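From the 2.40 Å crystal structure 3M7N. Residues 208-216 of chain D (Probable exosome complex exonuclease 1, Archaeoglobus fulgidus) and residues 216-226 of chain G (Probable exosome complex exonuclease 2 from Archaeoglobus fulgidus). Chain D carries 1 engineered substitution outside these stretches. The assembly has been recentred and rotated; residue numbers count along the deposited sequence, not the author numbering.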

ATOM      1  N   GLY D 208      17.402  16.141  27.772  1.00 44.84           N
ATOM      2  CA  GLY D 208      18.239  17.200  28.337  1.00 48.68           C
ATOM      3  C   GLY D 208      19.322  16.777  29.322  1.00 46.93           C
ATOM      4  O   GLY D 208      20.059  15.828  29.076  1.00 44.44           O
ATOM      5  N   ARG D 209      19.424  17.491  30.439  1.00 46.00           N
ATOM      6  CA  ARG D 209      20.348  17.103  31.508  1.00 47.52           C
ATOM      7  C   ARG D 209      19.837  17.555  32.883  1.00 52.40           C
ATOM      8  O   ARG D 209      19.811  18.748  33.198  1.00 47.00           O
ATOM      9  CB  ARG D 209      21.745  17.666  31.250  1.00 51.09           C
ATOM     10  CG  ARG D 209      22.843  17.033  32.095  1.00 53.09           C
ATOM     11  CD  ARG D 209      24.192  17.711  31.840  1.00 53.81           C
ATOM     12  NE  ARG D 209      24.888  17.163  30.674  1.00 57.55           N
ATOM     13  CZ  ARG D 209      25.150  17.835  29.552  1.00 59.86           C
ATOM     14  NH1 ARG D 209      25.801  17.229  28.563  1.00 55.09           N
ATOM     15  NH2 ARG D 209      24.774  19.106  29.409  1.00 57.59           N
ATOM     16  N   MET D 210      19.440  16.589  33.700  1.00 50.00           N
ATOM     17  CA  MET D 210      18.813  16.890  34.971  1.00 45.63           C
ATOM     18  C   MET D 210      19.332  16.000  36.081  1.00 48.94           C
ATOM     19  O   MET D 210      19.470  14.791  35.902  1.00 42.30           O
ATOM     20  CB  MET D 210      17.307  16.693  34.860  1.00 42.60           C
ATOM     21  CG  MET D 210      16.589  17.857  34.215  1.00 45.82           C
ATOM     22  SD  MET D 210      14.849  17.491  33.968  1.00 51.66           S
ATOM     23  CE  MET D 210      14.271  17.307  35.645  1.00 45.63           C
ATOM     24  N   THR D 211      19.596  16.598  37.239  1.00 48.86           N
ATOM     25  CA  THR D 211      19.910  15.818  38.430  1.00 47.11           C
ATOM     26  C   THR D 211      18.714  14.950  38.796  1.00 42.34           C
ATOM     27  O   THR D 211      17.592  15.192  38.355  1.00 40.94           O
ATOM     28  CB  THR D 211      20.292  16.712  39.636  1.00 47.73           C
ATOM     29  OG1 THR D 211      19.126  17.381  40.140  1.00 45.91           O
ATOM     30  CG2 THR D 211      21.336  17.752  39.226  1.00 47.71           C
ATOM     31  N   ARG D 212      18.966  13.934  39.604  1.00 46.98           N
ATOM     32  CA  ARG D 212      17.926  13.017  40.031  1.00 45.46           C
ATOM     33  C   ARG D 212      16.851  13.748  40.832  1.00 51.36           C
ATOM     34  O   ARG D 212      15.672  13.401  40.753  1.00 48.54           O
ATOM     35  CB  ARG D 212      18.544  11.891  40.857  1.00 43.72           C
ATOM     36  CG  ARG D 212      17.562  10.859  41.323  1.00 51.01           C
ATOM     37  CD  ARG D 212      16.948  11.267  42.637  1.00 56.41           C
ATOM     38  CZ  ARG D 212      17.806  11.007  44.930  1.00 67.00           C
ATOM     39  NH1 ARG D 212      18.788  11.192  45.805  1.00 71.65           N
ATOM     40  NH2 ARG D 212      16.679  10.409  45.309  1.00 62.44           N
ATOM     41  N   ASP D 213      17.266  14.753  41.604  1.00 50.31           N
ATOM     42  CA  ASP D 213      16.335  15.531  42.421  1.00 50.59           C
ATOM     43  C   ASP D 213      15.553  16.513  41.567  1.00 45.59           C
ATOM     44  O   ASP D 213      14.352  16.688  41.764  1.00 45.87           O
ATOM     45  CB  ASP D 213      17.066  16.287  43.539  1.00 50.07           C
ATOM     46  CG  ASP D 213      17.519  15.374  44.662  1.00 60.15           C
ATOM     47  OD1 ASP D 213      16.819  14.377  44.965  1.00 61.41           O
ATOM     48  OD2 ASP D 213      18.583  15.660  45.246  1.00 63.11           O
ATOM     49  N   GLU D 214      16.251  17.165  40.642  1.00 42.71           N
ATOM     50  CA  GLU D 214      15.620  18.029  39.659  1.00 45.00           C
ATOM     51  C   GLU D 214      14.430  17.320  39.008  1.00 47.03           C
ATOM     52  O   GLU D 214      13.356  17.901  38.853  1.00 44.76           O
ATOM     53  CB  GLU D 214      16.632  18.485  38.602  1.00 46.64           C
ATOM     54  CG  GLU D 214      17.450  19.696  39.029  1.00 45.34           C
ATOM     55  CD  GLU D 214      18.435  20.167  37.970  1.00 54.89           C
ATOM     56  OE1 GLU D 214      18.891  19.329  37.156  1.00 56.43           O
ATOM     57  OE2 GLU D 214      18.769  21.375  37.958  1.00 49.48           O
ATOM     58  N   VAL D 215      14.614  16.052  38.663  1.00 48.24           N
ATOM     59  CA  VAL D 215      13.548  15.264  38.048  1.00 46.43           C
ATOM     60  C   VAL D 215      12.337  15.141  38.961  1.00 44.41           C
ATOM     61  O   VAL D 215      11.222  15.441  38.548  1.00 46.48           O
ATOM     62  CB  VAL D 215      14.037  13.861  37.645  1.00 41.92           C
ATOM     63  CG1 VAL D 215      12.906  13.044  37.074  1.00 40.26           C
ATOM     64  CG2 VAL D 215      15.190  13.970  36.660  1.00 40.60           C
ATOM     65  N   LYS D 216      12.545  14.694  40.194  1.00 47.38           N
ATOM     66  CA  LYS D 216      11.431  14.570  41.140  1.00 50.81           C
ATOM     67  C   LYS D 216      10.775  15.930  41.401  1.00 49.43           C
ATOM     68  O   LYS D 216       9.550  16.018  41.519  1.00 48.97           O
ATOM     69  CB  LYS D 216      11.886  13.934  42.454  1.00 53.47           C
ATOM     70  CG  LYS D 216      12.095  12.424  42.374  1.00 59.72           C
ATOM     71  CD  LYS D 216      12.985  11.911  43.514  1.00 62.82           C
ATOM     72  CE  LYS D 216      13.533  10.518  43.196  1.00 63.49           C
ATOM     73  NZ  LYS D 216      14.301   9.900  44.313  1.00 59.73           N
TER
ATOM     74  N   THR G 216      21.147   7.839  31.565  1.00 43.59           N
ATOM     75  CA  THR G 216      22.001   8.709  32.367  1.00 42.88           C
ATOM     76  C   THR G 216      23.344   8.953  31.706  1.00 45.91           C
ATOM     77  O   THR G 216      23.741   8.221  30.788  1.00 44.43           O
ATOM     78  CB  THR G 216      22.280   8.089  33.728  1.00 43.40           C
ATOM     79  OG1 THR G 216      23.106   6.936  33.545  1.00 48.14           O
ATOM     80  CG2 THR G 216      20.980   7.675  34.406  1.00 43.16           C
ATOM     81  N   ASP G 217      24.047   9.978  32.184  1.00 43.72           N
ATOM     82  CA  ASP G 217      25.381  10.276  31.697  1.00 42.85           C
ATOM     83  C   ASP G 217      26.505   9.769  32.622  1.00 45.24           C
ATOM     84  O   ASP G 217      26.268   9.032  33.582  1.00 46.05           O
ATOM     85  CB  ASP G 217      25.529  11.778  31.388  1.00 47.22           C
ATOM     86  CG  ASP G 217      25.462  12.667  32.633  1.00 46.06           C
ATOM     87  OD1 ASP G 217      25.333  12.146  33.754  1.00 46.33           O
ATOM     88  OD2 ASP G 217      25.544  13.901  32.482  1.00 43.43           O
ATOM     89  N   LYS G 218      27.727  10.147  32.267  1.00 45.64           N
ATOM     90  CA  LYS G 218      28.938   9.987  33.078  1.00 48.52           C
ATOM     91  C   LYS G 218      28.678  10.226  34.559  1.00 53.29           C
ATOM     92  O   LYS G 218      28.887   9.355  35.400  1.00 55.21           O
ATOM     93  CB  LYS G 218      29.928  11.053  32.614  1.00 49.53           C
ATOM     94  CG  LYS G 218      31.363  10.662  32.568  1.00 55.62           C
ATOM     95  CD  LYS G 218      32.165  11.828  32.025  1.00 58.11           C
ATOM     96  CE  LYS G 218      33.663  11.534  32.036  1.00 78.94           C
ATOM     97  NZ  LYS G 218      34.479  12.671  31.497  1.00 77.38           N
ATOM     98  N   ASP G 219      28.206  11.433  34.858  1.00 50.78           N
ATOM     99  CA  ASP G 219      28.053  11.911  36.221  1.00 49.42           C
ATOM    100  C   ASP G 219      26.701  11.562  36.832  1.00 49.51           C
ATOM    101  O   ASP G 219      26.276  12.186  37.800  1.00 55.14           O
ATOM    102  CB  ASP G 219      28.245  13.429  36.252  1.00 47.55           C
ATOM    103  CG  ASP G 219      29.552  13.868  35.610  1.00 55.59           C
ATOM    104  OD1 ASP G 219      30.610  13.316  35.984  1.00 58.17           O
ATOM    105  OD2 ASP G 219      29.527  14.768  34.739  1.00 50.27           O
ATOM    106  N   ASP G 220      26.010  10.586  36.261  1.00 48.86           N
ATOM    107  CA  ASP G 220      24.748  10.122  36.834  1.00 47.70           C
ATOM    108  C   ASP G 220      23.554  11.072  36.703  1.00 48.66           C
ATOM    109  O   ASP G 220      22.517  10.835  37.318  1.00 53.05           O
ATOM    110  CB  ASP G 220      24.936   9.765  38.306  1.00 49.74           C
ATOM    111  CG  ASP G 220      25.750   8.505  38.498  1.00 57.19           C
ATOM    112  OD1 ASP G 220      26.278   7.969  37.500  1.00 57.53           O
ATOM    113  OD2 ASP G 220      25.862   8.044  39.653  1.00 61.72           O
ATOM    114  N   ASN G 221      23.686  12.141  35.925  1.00 48.25           N
ATOM    115  CA  ASN G 221      22.526  12.961  35.583  1.00 46.94           C
ATOM    116  C   ASN G 221      21.633  12.217  34.599  1.00 48.27           C
ATOM    117  O   ASN G 221      22.119  11.504  33.722  1.00 45.08           O
ATOM    118  CB  ASN G 221      22.946  14.270  34.931  1.00 46.61           C
ATOM    119  CG  ASN G 221      23.984  15.001  35.729  1.00 52.81           C
ATOM    120  OD1 ASN G 221      23.766  15.324  36.897  1.00 59.41           O
ATOM    121  ND2 ASN G 221      25.130  15.270  35.106  1.00 54.98           N
ATOM    122  N   VAL G 222      20.324  12.383  34.751  1.00 49.74           N
ATOM    123  CA  VAL G 222      19.381  11.874  33.776  1.00 41.25           C
ATOM    124  C   VAL G 222      19.408  12.758  32.537  1.00 43.20           C
ATOM    125  O   VAL G 222      19.404  13.988  32.625  1.00 41.81           O
ATOM    126  CB  VAL G 222      17.981  11.767  34.347  1.00 38.13           C
ATOM    127  CG1 VAL G 222      17.025  11.348  33.257  1.00 41.95           C
ATOM    128  CG2 VAL G 222      17.968  10.753  35.485  1.00 33.32           C
ATOM    129  N   VAL G 223      19.480  12.120  31.377  1.00 43.48           N
ATOM    130  CA  VAL G 223      19.695  12.858  30.144  1.00 41.53           C
ATOM    131  C   VAL G 223      18.541  12.658  29.159  1.00 41.02           C
ATOM    132  O   VAL G 223      18.345  13.451  28.234  1.00 41.34           O
ATOM    133  CB  VAL G 223      21.092  12.524  29.562  1.00 42.41           C
ATOM    134  CG1 VAL G 223      21.075  12.364  28.055  1.00 46.33           C
ATOM    135  CG2 VAL G 223      22.090  13.590  29.980  1.00 41.46           C
ATOM    136  N   ALA G 224      17.757  11.613  29.393  1.00 34.71           N
ATOM    137  CA  ALA G 224      16.577  11.349  28.592  1.00 39.71           C
ATOM    138  C   ALA G 224      15.738  10.277  29.276  1.00 38.99           C
ATOM    139  O   ALA G 224      16.276   9.429  29.982  1.00 35.06           O
ATOM    140  CB  ALA G 224      16.979  10.903  27.184  1.00 41.85           C
ATOM    141  N   MET G 225      14.419  10.347  29.103  1.00 36.59           N
ATOM    142  CA  MET G 225      13.540   9.301  29.600  1.00 37.54           C
ATOM    143  C   MET G 225      12.420   9.090  28.596  1.00 41.82           C
ATOM    144  O   MET G 225      12.185   9.951  27.738  1.00 37.35           O
ATOM    145  CB  MET G 225      12.919   9.684  30.939  1.00 37.55           C
ATOM    146  CG  MET G 225      13.832  10.425  31.896  1.00 42.41           C
ATOM    147  SD  MET G 225      13.070  10.556  33.531  1.00 42.48           S
ATOM    148  CE  MET G 225      12.859   8.837  33.935  1.00 39.54           C
ATOM    149  N   GLN G 226      11.710   7.970  28.736  1.00 34.85           N
ATOM    150  CA  GLN G 226      10.620   7.624  27.837  1.00 36.84           C
ATOM    151  C   GLN G 226       9.738   6.525  28.418  1.00 38.28           C
ATOM    152  O   GLN G 226      10.163   5.378  28.546  1.00 41.94           O
ATOM    153  CB  GLN G 226      11.186   7.152  26.492  1.00 38.65           C
ATOM    154  CG  GLN G 226      10.146   6.826  25.454  1.00 35.46           C
ATOM    155  CD  GLN G 226       9.585   8.072  24.814  1.00 42.53           C
ATOM    156  OE1 GLN G 226      10.308   9.047  24.575  1.00 39.54           O
ATOM    157  NE2 GLN G 226       8.288   8.055  24.538  1.00 43.73           N
TER
HETATM  158  O   HOH W   1      25.823  14.895  29.935  1.00 46.83           O
HETATM  159  O   HOH W   2      22.158  12.568  39.900  1.00 51.79           O

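The two stretches are joined chiefly through their backbones, by a short antiparallel β pairing; the two stretches together bury 410 Å². At its centre Met D210 and Val G222 form a hydrogen-bonded pair in which each residue gives its amide and receives at its carbonyl: Met D210 N donates to Val G222 O (2.8 Å) and Val G222 N donates to Met D210 O (2.8 Å). Two residues back in chain D and one on in chain G, Gly D208 N donates to Val G223 O (2.9 Å). The carbonyls also receive CA-H groups, with Arg D209 CA 3.4 Å from Val G222 O and Val G223 CA 3.2 Å from Gly D208 O, so the oxygen of Val G222 faces both an amide and a polarised C-H. Glycine suits position 208 because, at its phi/psi of 140/-134°, a CB would be jammed against the preceding carbonyl oxygen.

The side chains of Met D210 and Val G222 lie on the same face of the sheet, although the end of Met D210 leads away from chain G. Beyond the strand, the chain D helix brings Val D215 back toward chain G, where Val D215 CG2 lies 4.2 Å from Val G222 CB and Val D215 CG1 4.3 Å from Met G225 SD. These buried apolar residues have no side-chain nitrogen or oxygen that would need a partner. The helix is anchored by reciprocal bonds: Thr D211 OG1 caps it by accepting from Glu D214 N (2.9 Å), while Thr D211 N donates to Glu D214 OE1 (2.8 Å).

Arg D209 makes the charged contact. With chi1 t, Arg D209 CG lies 4.0 Å from Asn G221 CB and 4.1 Å from Val G223 CG2, placing aliphatic carbon against chain G; chi2 (t) and chi3 (m) then set the course of the outer side chain, whose guanidinium lies near Asp G217. The salt bridge from Arg D209 NE to Asp G217 OD2 is long, at 3.8 Å, with the carboxylate oxygen at the guanidinium edge, near its plane. Water 1 bridges the pair from the side, accepting from Arg D209 NE at 2.6 Å and donating to Asp G217 OD2 at 2.7 Å. Arg D209 NH1 and NH2 are satisfied elsewhere in the structure.

Asp G217 also begins a type I turn, closed by Asp G220 N donating to Asp G217 O (3.1 Å). Asp G217 OD2 accepts from Asn G221 ND2 (3.0 Å), Asp G217 OD1 takes a weak bond from Asn G221 N (2.7 Å), and Asp G217 N donates to Asn G221 O (2.9 Å), tying together the residues where the turn begins and just after it ends. Asn G221 is thereby tied to the aspartate that faces the arginine. Near the same turn, water 2 links the chains more loosely, donating to Asp G220 O (3.1 Å) and accepting weakly from Arg D212 N (3.5 Å).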